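Local coordinates for protein putative NADH-depentdent flavin oxidoreductase (PDB 5OCS) that probably catalyses NAD(P)H-dependent reduction of activated alkenes, as an FMN-binding ene-reductase of the Old Yellow Enzyme family, at residues Arg84-Val89 with Ala168-Glu173. Residues are numbered along the deposited sequence; the frame is centred on the assembly and turned at random.
Sequences RVLGAV and ARLGIE
Leu170 and Ile172 meet the same atom of Leu86, its CD1 methyl, and the contact is wholly apolar. Leu170 comes first, at the end of helix 150-169. Leu170 CB lies 3.7 Å from Leu86 CD1, and Leu170 CD1 is 4.1 Å from the same methyl. The two leucine side chains run at about a right angle to each other. Leu170 also packs on Leu82 and Glu79, one and two turns earlier along helix 76-92. At Gly171 the chain leaves the helix with a positive phi of 80°. Gly171 N bonds to Ala168 O at 2.9 Å, part of a Schellman motif that turns the chain toward the barrel. Ile172 follows. Ile172 CG1 stands anti to the carbonyl carbon (chi1 -64°), which brings this branch to 3.9 Å from Leu86 CD1. Ile172 CD1 is 4.1 Å from Leu86 CD1. Ile172 continues inward onto Ile99, while Leu86 also rests on Val97, so strand 96-102 lines the same apolar layer. Glu173 then pairs with Val97 through the backbone and forms a salt bridge to Arg90. The contact thus joins helix 76-92 to the exit of helix 150-169, where the chain leads on to strand 175-179, in the layer between helices and strands of a TIM barrel, the fold of Old Yellow Enzymes.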
loop_
_atom_site.group_PDB
_atom_site.type_symbol
_atom_site.label_atom_id
_atom_site.label_comp_id
_atom_site.label_asym_id
_atom_site.label_seq_id
_atom_site.Cartn_x
_atom_site.Cartn_y
_atom_site.Cartn_z
ATOM N N ARG D 84 -0.157 -15.748 -8.171
ATOM C CA ARG D 84 -0.086 -15.575 -6.702
ATOM C C ARG D 84 -0.467 -14.162 -6.282
ATOM O O ARG D 84 -1.243 -13.965 -5.344
ATOM C CB ARG D 84 1.286 -15.915 -6.161
ATOM C CG ARG D 84 1.578 -17.412 -6.178
ATOM C CD ARG D 84 2.881 -17.760 -5.402
ATOM N NE ARG D 84 4.086 -17.536 -6.199
ATOM C CZ ARG D 84 4.576 -18.379 -7.131
ATOM N NH1 ARG D 84 5.669 -18.040 -7.796
ATOM N NH2 ARG D 84 3.979 -19.545 -7.422
ATOM N N VAL D 85 0.035 -13.188 -7.012
ATOM C CA VAL D 85 -0.320 -11.782 -6.777
ATOM C C VAL D 85 -1.794 -11.542 -7.027
ATOM O O VAL D 85 -2.494 -10.932 -6.190
ATOM C CB VAL D 85 0.522 -10.835 -7.664
ATOM C CG1 VAL D 85 0.107 -9.394 -7.443
ATOM C CG2 VAL D 85 1.997 -10.959 -7.318
ATOM N N LEU D 86 -2.294 -12.000 -8.172
ATOM C CA LEU D 86 -3.722 -11.791 -8.473
ATOM C C LEU D 86 -4.643 -12.431 -7.442
ATOM O O LEU D 86 -5.680 -11.902 -7.130
ATOM C CB LEU D 86 -4.086 -12.354 -9.864
ATOM C CG LEU D 86 -3.450 -11.623 -11.020
ATOM C CD1 LEU D 86 -3.544 -12.461 -12.296
ATOM C CD2 LEU D 86 -4.117 -10.258 -11.221
ATOM N N GLY D 87 -4.270 -13.589 -6.909
ATOM C CA GLY D 87 -5.144 -14.261 -5.954
ATOM C C GLY D 87 -5.332 -13.453 -4.667
ATOM O O GLY D 87 -6.436 -13.417 -4.078
ATOM N N ALA D 88 -4.273 -12.774 -4.258
ATOM C CA ALA D 88 -4.314 -11.874 -3.108
ATOM C C ALA D 88 -5.198 -10.666 -3.424
ATOM O O ALA D 88 -6.023 -10.216 -2.623
ATOM C CB ALA D 88 -2.944 -11.392 -2.806
ATOM N N VAL D 89 -5.005 -10.113 -4.604
ATOM C CA VAL D 89 -5.900 -9.044 -5.046
ATOM C C VAL D 89 -7.360 -9.461 -4.980
ATOM O O VAL D 89 -8.204 -8.735 -4.417
ATOM C CB VAL D 89 -5.531 -8.496 -6.425
ATOM C CG1 VAL D 89 -6.631 -7.597 -7.008
ATOM C CG2 VAL D 89 -4.198 -7.763 -6.359
ATOM N N ALA D 168 -5.866 -14.653 -19.883
ATOM C CA ALA D 168 -7.259 -15.109 -19.768
ATOM C C ALA D 168 -7.376 -16.202 -18.687
ATOM O O ALA D 168 -8.291 -16.175 -17.861
ATOM C CB ALA D 168 -7.780 -15.604 -21.114
ATOM N N ARG D 169 -6.443 -17.145 -18.704
ATOM C CA ARG D 169 -6.433 -18.263 -17.727
ATOM C C ARG D 169 -6.205 -17.794 -16.281
ATOM O O ARG D 169 -6.729 -18.369 -15.342
ATOM C CB ARG D 169 -5.330 -19.237 -18.096
ATOM C CG ARG D 169 -5.334 -20.525 -17.303
ATOM C CD ARG D 169 -4.664 -21.648 -18.065
ATOM N NE ARG D 169 -3.297 -21.318 -18.424
ATOM C CZ ARG D 169 -2.585 -21.895 -19.391
ATOM N NH1 ARG D 169 -3.082 -22.886 -20.112
ATOM N NH2 ARG D 169 -1.347 -21.514 -19.613
ATOM N N LEU D 170 -5.489 -16.689 -16.134
ATOM C CA LEU D 170 -5.310 -16.040 -14.837
ATOM C C LEU D 170 -6.528 -15.277 -14.370
ATOM O O LEU D 170 -6.548 -14.782 -13.240
ATOM C CB LEU D 170 -4.088 -15.088 -14.910
ATOM C CG LEU D 170 -2.707 -15.739 -14.979
ATOM C CD1 LEU D 170 -1.562 -14.724 -15.079
ATOM C CD2 LEU D 170 -2.461 -16.590 -13.765
ATOM N N GLY D 171 -7.542 -15.143 -15.220
ATOM C CA GLY D 171 -8.712 -14.392 -14.855
ATOM C C GLY D 171 -8.489 -12.892 -15.011
ATOM O O GLY D 171 -9.305 -12.104 -14.540
ATOM N N ILE D 172 -7.457 -12.464 -15.752
ATOM C CA ILE D 172 -7.309 -11.024 -16.051
ATOM C C ILE D 172 -8.493 -10.621 -16.954
ATOM O O ILE D 172 -8.911 -11.390 -17.838
ATOM C CB ILE D 172 -5.942 -10.762 -16.669
ATOM C CG1 ILE D 172 -4.872 -11.091 -15.645
ATOM C CG2 ILE D 172 -5.821 -9.340 -17.127
ATOM C CD1 ILE D 172 -3.446 -10.995 -16.098
ATOM N N GLU D 173 -9.007 -9.418 -16.742
ATOM C CA GLU D 173 -10.314 -9.022 -17.267
ATOM C C GLU D 173 -10.254 -8.210 -18.547
ATOM O O GLU D 173 -11.296 -7.890 -19.135
ATOM C CB GLU D 173 -11.047 -8.260 -16.201
ATOM C CG GLU D 173 -11.468 -9.171 -15.051
ATOM C CD GLU D 173 -11.809 -8.414 -13.787
ATOM O OE1 GLU D 173 -10.882 -7.983 -13.084
ATOM O OE2 GLU D 173 -13.028 -8.178 -13.550
#